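Local atomic coordinates of holo-[acyl-carrier-protein] synthase (Thermotoga maritima, PDB entry 5XUM), a protein that is an AcpS-type holo-[acyl-carrier-protein] synthase, a member of the 4'-phosphopantetheinyl transferase superfamily. Residues A[29-32]-A[33-37]; A[44-47]-A[48-52]; A[142-145]-A[146-149]. One frame throughout, in Å; residues are numbered along the deposited sequence.

Overall arrangement
Along the chain the three contacts come in series: interaction 1 ends helix 26-34, interaction 2 lies in the middle of helix 38-56, and interaction 3 starts helix 145-154. The first two, about 17 Å apart between centres, sit on successive helices of the superfamily region and touch where Leu31 CD2 packs 3.9 Å from Arg45 NH2. Interaction 3 is on the other side of the chain's centre, about 24 Å from interaction 2 and 31 Å from interaction 1 between centres, touching neither. Interactions 1 and 2 thus belong to one packed unit, helix 26-34 against helix 38-56, while interaction 3 starts a helix set against strands 158-162 and 166-167.

Interaction 1 (A[29-32]-A[33-37]); sequences KRLF and LTRKR
Leu31 and Arg35, one helical turn apart, run side by side and point the same way. The carbon CG of Leu31 lies over one face of the Arg35 guanidinium, and the methyl CD1 of Leu31 is 3.9 Å from NH1 of Arg35. Leu31 reaches there because its CG is anti to the backbone N (chi1 -172°). The Arg35 chain, bent at chi2 and chi3, folds back beside it, with its CG 3.5 Å from Leu31 O. The charge itself is met by Glu72, which forms a salt bridge with NH2.

Leu33 folds back along the preceding turn, its CG 3.4 Å from Lys29 O. Phe32 sends its ring the other way, onto Ile42 and into a cation-pi contact with Arg38.

Among the polar contacts, the backbone bond from Leu33 N to Lys29 O (3.1 Å) is an ordinary helical i to i+4 link. After it the pattern tightens and weakens. Leu31 O receives two weak bonds, one from Thr34 N and one from Arg35 N. Arg35 N also gives a bond to Phe32 O at 3.2 Å, approaching from above that carbonyl's plane. The Thr34 hydroxyl folds back on the helix, OG1 giving a weak bond to Arg30 O at 3.1 Å.

This is the frayed C-terminal end of helix 26-34: i to i+4 bonding gives way to i to i+3, Arg35 takes an extended backbone, and a short turn leads to Arg37, the N-cap of helix 38-56.

Interaction 2 (A[44-47]-A[48-52]); sequences GRFA and LKEAF
Phe46 and Glu50 lie side by side on one flank of the helix, with the CG of Glu50 3.7 Å from ring atom CE1 of Phe46. The ring and carboxylate planes are turned 64° apart, so the contact is made by the aliphatic part of Glu50 and not by stacking of the flat groups. A bend at chi2 (-81°) carries the Glu50 carboxylate onward, where OE1 hydrogen-bonds a glycerol, probably from the crystallisation liquor.

On another flank, Leu48 CD1 sits over one face of the Arg45 guanidinium, offset toward its rim and 4.3 Å from NH1. Lys49 lays its aliphatic chain back along the preceding turn, its CG 3.2 Å from Arg45 O and its CE 4.2 Å from Arg45 CB.

The polar ends of these long chains are held outside the segments. Lys49 NZ makes a salt bridge with Glu28 and hydrogen bonds to the carbonyls of Ile23, Phe65 and Val68, so its buried charge is closely surrounded by oxygens. Arg45 NH2 hydrogen-bonds Phe70 O.

Four backbone bonds, all i to i+4, run from Gly44 O to Leu48 N (2.9 Å) through to Ala47 O to Ala51 N (2.9 Å), with N-H...O angles of at least 158°.

This is the regular middle of helix 38-56, the long helix that packs on the antiparallel sheet of strands 2-11, 100-108 and 90-97, with small Ala47 against strands 2-11 and 100-108, and Ala51 against 100-108.

Interaction 3 (A[142-145]-A[146-149]); sequences SLPP and FTLK
Pro144 O accepts the backbone N-H of Leu148 at 2.9 Å, in a bond that runs nearly along the C=O axis (168° at the oxygen). The next one follows from Lys149 N to Pro145 O at 2.8 Å, and together they form the first turn of the helix, with Pro144 at the N-cap position. Pro145, in the first turn, has no N-H to offer, and helix geometry asks for none there.

Side chains close over this turn. Pro144 and Thr147 lie alongside each other, the proline ring atom CB 4.1 Å from the hydroxyl OG1 of Thr147. Leu143 crosses both Thr147 and Leu148 at about a right angle: its CD2 meets the methyl CG2 of Thr147 and its CD1 meets CD1 of Leu148, each at 4.2 Å. Thr147 can serve both neighbours because OG1 is turned beside its own backbone N (chi1 -56°), which leaves CG2 facing Leu143. On the other side of the turn the Pro145 ring brushes Phe146, its CG 4.5 Å from ring atom CD2.

The next shell fixes this start. Asp84 takes the backbone N-H of Phe146 with OD1 and pairs with the Thr147 hydroxyl through OD2, while Tyr162 OH bonds Leu143 O. Helix 145-154 follows the loop after strand 137-140, its Leu148 packed on Leu159 and Tyr162 of strand 158-162, and Pro145 and Phe146 resting on Ile167 of strand 166-167.

Interaction 1 (A[29-32]-A[33-37])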
ATOM      1  N   LYS A  29      -5.604   5.347 -26.679  1.00 58.15           N
ATOM      2  CA  LYS A  29      -6.121   4.871 -27.969  1.00 61.34           C
ATOM      3  C   LYS A  29      -4.996   4.452 -28.913  1.00 60.25           C
ATOM      4  O   LYS A  29      -5.111   3.440 -29.606  1.00 67.90           O
ATOM      5  CB  LYS A  29      -6.995   5.937 -28.637  1.00 60.48           C
ATOM      6  CG  LYS A  29      -8.377   6.089 -28.023  1.00 62.70           C
ATOM      7  CD  LYS A  29      -9.119   7.268 -28.632  1.00 67.02           C
ATOM      8  CE  LYS A  29     -10.477   7.460 -27.977  1.00 71.87           C
ATOM      9  NZ  LYS A  29     -11.174   8.671 -28.492  1.00 80.10           N
ATOM     10  N   ARG A  30      -3.917   5.234 -28.933  1.00 62.32           N
ATOM     11  CA  ARG A  30      -2.718   4.907 -29.708  1.00 65.09           C
ATOM     12  C   ARG A  30      -2.051   3.625 -29.205  1.00 67.26           C
ATOM     13  O   ARG A  30      -1.540   2.831 -29.997  1.00 70.82           O
ATOM     14  CB  ARG A  30      -1.719   6.067 -29.680  1.00 68.75           C
ATOM     15  CG  ARG A  30      -2.021   7.179 -30.672  1.00 71.54           C
ATOM     16  CD  ARG A  30      -1.038   8.331 -30.529  1.00 74.59           C
ATOM     17  NE  ARG A  30      -1.406   9.236 -29.440  1.00 76.53           N
ATOM     18  CZ  ARG A  30      -0.605  10.164 -28.923  1.00 79.12           C
ATOM     19  NH1 ARG A  30       0.632  10.321 -29.381  1.00 85.19           N
ATOM     20  NH2 ARG A  30      -1.039  10.937 -27.936  1.00 79.05           N
ATOM     21  N   LEU A  31      -2.063   3.436 -27.886  1.00 63.41           N
ATOM     22  CA  LEU A  31      -1.531   2.226 -27.263  1.00 59.97           C
ATOM     23  C   LEU A  31      -2.455   1.030 -27.513  1.00 59.58           C
ATOM     24  O   LEU A  31      -1.987  -0.095 -27.700  1.00 61.77           O
ATOM     25  CB  LEU A  31      -1.321   2.455 -25.760  1.00 58.96           C
ATOM     26  CG  LEU A  31      -0.593   1.406 -24.914  1.00 58.05           C
ATOM     27  CD1 LEU A  31       0.858   1.232 -25.347  1.00 56.67           C
ATOM     28  CD2 LEU A  31      -0.664   1.793 -23.444  1.00 59.08           C
ATOM     29  N   PHE A  32      -3.762   1.296 -27.527  1.00 58.26           N
ATOM     30  CA  PHE A  32      -4.797   0.290 -27.790  1.00 59.74           C
ATOM     31  C   PHE A  32      -4.671  -0.352 -29.176  1.00 65.51           C
ATOM     32  O   PHE A  32      -4.887  -1.558 -29.327  1.00 67.75           O
ATOM     33  CB  PHE A  32      -6.187   0.918 -27.598  1.00 58.24           C
ATOM     34  CG  PHE A  32      -7.340  -0.026 -27.833  1.00 57.32           C
ATOM     35  CD1 PHE A  32      -7.386  -1.274 -27.219  1.00 54.22           C
ATOM     36  CD2 PHE A  32      -8.403   0.355 -28.645  1.00 57.98           C
ATOM     37  CE1 PHE A  32      -8.455  -2.131 -27.431  1.00 54.00           C
ATOM     38  CE2 PHE A  32      -9.478  -0.495 -28.857  1.00 60.81           C
ATOM     39  CZ  PHE A  32      -9.503  -1.742 -28.250  1.00 56.10           C
ATOM     40  N   LEU A  33      -4.313   0.454 -30.176  1.00 68.22           N
ATOM     41  CA  LEU A  33      -4.132  -0.028 -31.551  1.00 73.44           C
ATOM     42  C   LEU A  33      -2.962  -1.007 -31.680  1.00 73.09           C
ATOM     43  O   LEU A  33      -2.989  -1.907 -32.520  1.00 79.03           O
ATOM     44  CB  LEU A  33      -3.945   1.148 -32.520  1.00 77.60           C
ATOM     45  CG  LEU A  33      -5.118   2.110 -32.757  1.00 79.29           C
ATOM     46  CD1 LEU A  33      -4.639   3.378 -33.451  1.00 77.73           C
ATOM     47  CD2 LEU A  33      -6.241   1.454 -33.551  1.00 83.97           C
ATOM     48  N   THR A  34      -1.947  -0.823 -30.837  1.00 74.99           N
ATOM     49  CA  THR A  34      -0.761  -1.681 -30.815  1.00 78.60           C
ATOM     50  C   THR A  34      -1.058  -3.045 -30.186  1.00 79.78           C
ATOM     51  O   THR A  34      -0.401  -4.039 -30.504  1.00 82.74           O
ATOM     52  CB  THR A  34       0.395  -1.014 -30.033  1.00 78.93           C
ATOM     53  OG1 THR A  34       0.405   0.396 -30.285  1.00 79.75           O
ATOM     54  CG2 THR A  34       1.744  -1.607 -30.435  1.00 82.89           C
ATOM     55  N   ARG A  35      -2.056  -3.085 -29.305  1.00 79.20           N
ATOM     56  CA  ARG A  35      -2.343  -4.272 -28.496  1.00 75.93           C
ATOM     57  C   ARG A  35      -2.987  -5.426 -29.256  1.00 73.20           C
ATOM     58  O   ARG A  35      -3.937  -5.235 -30.018  1.00 74.07           O
ATOM     59  CB  ARG A  35      -3.193  -3.901 -27.274  1.00 73.03           C
ATOM     60  CG  ARG A  35      -2.412  -3.186 -26.184  1.00 69.51           C
ATOM     61  CD  ARG A  35      -1.404  -4.118 -25.533  1.00 73.27           C
ATOM     62  NE  ARG A  35      -0.130  -3.448 -25.297  1.00 80.23           N
ATOM     63  CZ  ARG A  35       0.284  -2.999 -24.115  1.00 81.38           C
ATOM     64  NH1 ARG A  35       1.463  -2.402 -24.017  1.00 87.07           N
ATOM     65  NH2 ARG A  35      -0.472  -3.150 -23.033  1.00 82.52           N
ATOM     66  N   LYS A  36      -2.451  -6.624 -29.031  1.00 71.98           N
ATOM     67  CA  LYS A  36      -2.977  -7.852 -29.620  1.00 76.01           C
ATOM     68  C   LYS A  36      -4.262  -8.282 -28.909  1.00 71.95           C
ATOM     69  O   LYS A  36      -5.277  -8.539 -29.555  1.00 71.43           O
ATOM     70  CB  LYS A  36      -1.916  -8.958 -29.563  1.00 81.88           C
ATOM     71  CG  LYS A  36      -2.374 -10.322 -30.061  1.00 88.35           C
ATOM     72  CD  LYS A  36      -1.253 -11.345 -29.947  1.00 91.01           C
ATOM     73  CE  LYS A  36      -1.795 -12.757 -29.795  1.00 90.30           C
ATOM     74  NZ  LYS A  36      -2.400 -12.977 -28.451  1.00 82.18           N
ATOM     75  N   ARG A  37      -4.212  -8.355 -27.580  1.00 70.70           N
ATOM     76  CA  ARG A  37      -5.385  -8.701 -26.778  1.00 64.19           C
ATOM     77  C   ARG A  37      -6.156  -7.436 -26.396  1.00 60.45           C
ATOM     78  O   ARG A  37      -5.861  -6.785 -25.391  1.00 58.72           O
ATOM     79  CB  ARG A  37      -4.981  -9.526 -25.553  1.00 63.42           C
ATOM     80  CG  ARG A  37      -4.556 -10.945 -25.904  1.00 68.53           C
ATOM     81  CD  ARG A  37      -3.625 -11.553 -24.865  1.00 67.37           C
ATOM     82  NE  ARG A  37      -4.316 -11.926 -23.630  1.00 65.93           N
ATOM     83  CZ  ARG A  37      -4.995 -13.058 -23.451  1.00 68.83           C
ATOM     84  NH1 ARG A  37      -5.583 -13.298 -22.286  1.00 69.95           N
ATOM     85  NH2 ARG A  37      -5.096 -13.952 -24.427  1.00 75.57           N
TER

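Interaction 2 (A[44-47]-A[48-52])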
ATOM      1  N   GLY A  44      -8.520  -3.957 -18.357  1.00 34.78           N
ATOM      2  CA  GLY A  44      -7.445  -3.499 -17.481  1.00 33.29           C
ATOM      3  C   GLY A  44      -7.467  -2.001 -17.218  1.00 32.60           C
ATOM      4  O   GLY A  44      -7.276  -1.566 -16.082  1.00 33.18           O
ATOM      5  N   ARG A  45      -7.703  -1.215 -18.267  1.00 32.54           N
ATOM      6  CA  ARG A  45      -7.771   0.242 -18.145  1.00 33.67           C
ATOM      7  C   ARG A  45      -9.005   0.705 -17.379  1.00 32.85           C
ATOM      8  O   ARG A  45      -8.938   1.681 -16.631  1.00 33.21           O
ATOM      9  CB  ARG A  45      -7.692   0.927 -19.516  1.00 34.97           C
ATOM     10  CG  ARG A  45      -6.315   1.484 -19.857  1.00 38.00           C
ATOM     11  CD  ARG A  45      -5.234   0.418 -19.783  1.00 39.22           C
ATOM     12  NE  ARG A  45      -3.888   0.975 -19.871  1.00 38.40           N
ATOM     13  CZ  ARG A  45      -2.775   0.275 -19.672  1.00 39.33           C
ATOM     14  NH1 ARG A  45      -2.837  -1.017 -19.366  1.00 38.07           N
ATOM     15  NH2 ARG A  45      -1.593   0.868 -19.776  1.00 41.88           N
ATOM     16  N   PHE A  46     -10.120   0.002 -17.562  1.00 32.92           N
ATOM     17  CA  PHE A  46     -11.331   0.273 -16.790  1.00 35.02           C
ATOM     18  C   PHE A  46     -11.080   0.020 -15.305  1.00 33.41           C
ATOM     19  O   PHE A  46     -11.451   0.840 -14.461  1.00 31.83           O
ATOM     20  CB  PHE A  46     -12.504  -0.584 -17.281  1.00 37.13           C
ATOM     21  CG  PHE A  46     -13.853  -0.039 -16.897  1.00 41.01           C
ATOM     22  CD1 PHE A  46     -14.415  -0.331 -15.657  1.00 42.45           C
ATOM     23  CD2 PHE A  46     -14.560   0.775 -17.772  1.00 45.70           C
ATOM     24  CE1 PHE A  46     -15.655   0.177 -15.300  1.00 45.54           C
ATOM     25  CE2 PHE A  46     -15.802   1.285 -17.424  1.00 49.83           C
ATOM     26  CZ  PHE A  46     -16.349   0.986 -16.186  1.00 47.54           C
ATOM     27  N   ALA A  47     -10.443  -1.112 -15.003  1.00 30.79           N
ATOM     28  CA  ALA A  47     -10.123  -1.494 -13.630  1.00 32.06           C
ATOM     29  C   ALA A  47      -9.156  -0.508 -12.966  1.00 30.52           C
ATOM     30  O   ALA A  47      -9.346  -0.144 -11.810  1.00 29.52           O
ATOM     31  CB  ALA A  47      -9.569  -2.914 -13.582  1.00 30.16           C
ATOM     32  N   LEU A  48      -8.131  -0.081 -13.703  1.00 30.90           N
ATOM     33  CA  LEU A  48      -7.163   0.899 -13.197  1.00 30.05           C
ATOM     34  C   LEU A  48      -7.802   2.254 -12.885  1.00 29.02           C
ATOM     35  O   LEU A  48      -7.504   2.863 -11.853  1.00 27.30           O
ATOM     36  CB  LEU A  48      -5.989   1.067 -14.172  1.00 30.69           C
ATOM     37  CG  LEU A  48      -4.914  -0.025 -14.138  1.00 30.65           C
ATOM     38  CD1 LEU A  48      -4.091  -0.030 -15.420  1.00 29.44           C
ATOM     39  CD2 LEU A  48      -4.017   0.127 -12.915  1.00 30.44           C
ATOM     40  N   LYS A  49      -8.683   2.709 -13.776  1.00 30.34           N
ATOM     41  CA  LYS A  49      -9.399   3.978 -13.596  1.00 31.70           C
ATOM     42  C   LYS A  49     -10.351   3.931 -12.407  1.00 29.31           C
ATOM     43  O   LYS A  49     -10.421   4.884 -11.630  1.00 32.21           O
ATOM     44  CB  LYS A  49     -10.158   4.363 -14.869  1.00 32.11           C
ATOM     45  CG  LYS A  49      -9.263   4.835 -16.004  1.00 34.00           C
ATOM     46  CD  LYS A  49     -10.002   4.782 -17.327  1.00 36.83           C
ATOM     47  CE  LYS A  49      -9.040   4.748 -18.502  1.00 38.10           C
ATOM     48  NZ  LYS A  49      -8.561   6.107 -18.864  1.00 38.99           N
ATOM     49  N   GLU A  50     -11.078   2.821 -12.272  1.00 30.78           N
ATOM     50  CA  GLU A  50     -11.953   2.585 -11.120  1.00 33.42           C
ATOM     51  C   GLU A  50     -11.168   2.567  -9.809  1.00 30.13           C
ATOM     52  O   GLU A  50     -11.562   3.217  -8.841  1.00 32.04           O
ATOM     53  CB  GLU A  50     -12.733   1.274 -11.283  1.00 37.05           C
ATOM     54  CG  GLU A  50     -13.938   1.357 -12.206  1.00 45.64           C
ATOM     55  CD  GLU A  50     -15.161   1.951 -11.529  1.00 52.92           C
ATOM     56  OE1 GLU A  50     -16.083   1.181 -11.187  1.00 65.74           O
ATOM     57  OE2 GLU A  50     -15.203   3.182 -11.330  1.00 57.88           O
ATOM     58  N   ALA A  51     -10.060   1.823  -9.786  1.00 27.08           N
ATOM     59  CA  ALA A  51      -9.165   1.795  -8.624  1.00 27.43           C
ATOM     60  C   ALA A  51      -8.617   3.185  -8.280  1.00 26.83           C
ATOM     61  O   ALA A  51      -8.519   3.539  -7.101  1.00 28.74           O
ATOM     62  CB  ALA A  51      -8.026   0.811  -8.844  1.00 23.93           C
ATOM     63  N   PHE A  52      -8.273   3.968  -9.302  1.00 26.85           N
ATOM     64  CA  PHE A  52      -7.777   5.335  -9.093  1.00 28.81           C
ATOM     65  C   PHE A  52      -8.809   6.216  -8.386  1.00 30.38           C
ATOM     66  O   PHE A  52      -8.496   6.869  -7.391  1.00 31.06           O
ATOM     67  CB  PHE A  52      -7.320   5.980 -10.411  1.00 28.16           C
ATOM     68  CG  PHE A  52      -6.925   7.429 -10.273  1.00 32.13           C
ATOM     69  CD1 PHE A  52      -5.718   7.785  -9.673  1.00 31.02           C
ATOM     70  CD2 PHE A  52      -7.766   8.442 -10.732  1.00 34.89           C
ATOM     71  CE1 PHE A  52      -5.357   9.123  -9.539  1.00 32.26           C
ATOM     72  CE2 PHE A  52      -7.410   9.779 -10.600  1.00 36.08           C
ATOM     73  CZ  PHE A  52      -6.203  10.120 -10.005  1.00 34.43           C
TER

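Interaction 3 (A[142-145]-A[146-149])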
ATOM      1  N   SER A 142       2.682  21.643  -1.823  1.00 44.10           N
ATOM      2  CA  SER A 142       1.414  20.923  -1.780  1.00 45.78           C
ATOM      3  C   SER A 142       0.490  21.381  -2.909  1.00 45.13           C
ATOM      4  O   SER A 142      -0.690  21.033  -2.932  1.00 51.15           O
ATOM      5  CB  SER A 142       0.733  21.115  -0.423  1.00 53.54           C
ATOM      6  OG  SER A 142       1.518  20.564   0.619  1.00 65.48           O
ATOM      7  N   LEU A 143       1.030  22.163  -3.840  1.00 41.30           N
ATOM      8  CA  LEU A 143       0.264  22.609  -4.998  1.00 42.38           C
ATOM      9  C   LEU A 143       0.067  21.461  -5.984  1.00 42.05           C
ATOM     10  O   LEU A 143       1.026  20.756  -6.310  1.00 40.14           O
ATOM     11  CB  LEU A 143       0.940  23.799  -5.693  1.00 42.08           C
ATOM     12  CG  LEU A 143       0.962  25.149  -4.965  1.00 43.79           C
ATOM     13  CD1 LEU A 143       1.797  26.159  -5.741  1.00 42.95           C
ATOM     14  CD2 LEU A 143      -0.445  25.684  -4.727  1.00 47.83           C
ATOM     15  N   PRO A 144      -1.183  21.260  -6.446  1.00 43.19           N
ATOM     16  CA  PRO A 144      -1.490  20.264  -7.475  1.00 43.28           C
ATOM     17  C   PRO A 144      -0.750  20.588  -8.782  1.00 43.33           C
ATOM     18  O   PRO A 144      -0.468  21.762  -9.045  1.00 46.42           O
ATOM     19  CB  PRO A 144      -3.008  20.399  -7.650  1.00 46.56           C
ATOM     20  CG  PRO A 144      -3.490  20.991  -6.369  1.00 45.93           C
ATOM     21  CD  PRO A 144      -2.401  21.935  -5.961  1.00 43.84           C
ATOM     22  N   PRO A 145      -0.432  19.555  -9.591  1.00 43.05           N
ATOM     23  CA  PRO A 145       0.482  19.699 -10.737  1.00 43.82           C
ATOM     24  C   PRO A 145       0.109  20.779 -11.760  1.00 45.33           C
ATOM     25  O   PRO A 145       0.994  21.498 -12.225  1.00 48.27           O
ATOM     26  CB  PRO A 145       0.471  18.304 -11.388  1.00 43.79           C
ATOM     27  CG  PRO A 145      -0.706  17.595 -10.805  1.00 42.54           C
ATOM     28  CD  PRO A 145      -0.878  18.158  -9.429  1.00 42.12           C
ATOM     29  N   PHE A 146      -1.170  20.891 -12.106  1.00 44.09           N
ATOM     30  CA  PHE A 146      -1.605  21.887 -13.089  1.00 49.08           C
ATOM     31  C   PHE A 146      -1.615  23.303 -12.520  1.00 48.88           C
ATOM     32  O   PHE A 146      -1.318  24.261 -13.236  1.00 48.76           O
ATOM     33  CB  PHE A 146      -2.966  21.527 -13.685  1.00 48.86           C
ATOM     34  CG  PHE A 146      -2.908  20.401 -14.675  1.00 49.17           C
ATOM     35  CD1 PHE A 146      -2.619  20.649 -16.013  1.00 48.95           C
ATOM     36  CD2 PHE A 146      -3.137  19.089 -14.272  1.00 46.10           C
ATOM     37  CE1 PHE A 146      -2.561  19.611 -16.930  1.00 55.40           C
ATOM     38  CE2 PHE A 146      -3.078  18.049 -15.182  1.00 45.23           C
ATOM     39  CZ  PHE A 146      -2.793  18.309 -16.513  1.00 51.86           C
ATOM     40  N   THR A 147      -1.955  23.423 -11.239  1.00 50.80           N
ATOM     41  CA  THR A 147      -1.873  24.697 -10.527  1.00 49.08           C
ATOM     42  C   THR A 147      -0.419  25.168 -10.483  1.00 50.66           C
ATOM     43  O   THR A 147      -0.129  26.332 -10.776  1.00 53.87           O
ATOM     44  CB  THR A 147      -2.446  24.586  -9.097  1.00 46.14           C
ATOM     45  OG1 THR A 147      -3.790  24.095  -9.160  1.00 51.63           O
ATOM     46  CG2 THR A 147      -2.447  25.945  -8.393  1.00 46.03           C
ATOM     47  N   LEU A 148       0.487  24.256 -10.133  1.00 49.23           N
ATOM     48  CA  LEU A 148       1.918  24.549 -10.103  1.00 50.59           C
ATOM     49  C   LEU A 148       2.455  24.894 -11.494  1.00 53.82           C
ATOM     50  O   LEU A 148       3.208  25.856 -11.647  1.00 55.80           O
ATOM     51  CB  LEU A 148       2.700  23.376  -9.494  1.00 46.85           C
ATOM     52  CG  LEU A 148       4.225  23.498  -9.376  1.00 47.01           C
ATOM     53  CD1 LEU A 148       4.633  24.616  -8.425  1.00 44.40           C
ATOM     54  CD2 LEU A 148       4.843  22.174  -8.947  1.00 42.10           C
ATOM     55  N   LYS A 149       2.049  24.112 -12.494  1.00 54.29           N
ATOM     56  CA  LYS A 149       2.483  24.295 -13.883  1.00 58.64           C
ATOM     57  C   LYS A 149       2.105  25.675 -14.432  1.00 59.98           C
ATOM     58  O   LYS A 149       2.913  26.327 -15.097  1.00 62.03           O
ATOM     59  CB  LYS A 149       1.892  23.188 -14.763  1.00 57.37           C
ATOM     60  CG  LYS A 149       2.483  23.082 -16.159  1.00 63.03           C
ATOM     61  CD  LYS A 149       1.801  21.972 -16.945  1.00 64.24           C
ATOM     62  CE  LYS A 149       2.141  22.038 -18.427  1.00 69.91           C
ATOM     63  NZ  LYS A 149       3.559  21.684 -18.708  1.00 73.61           N
TER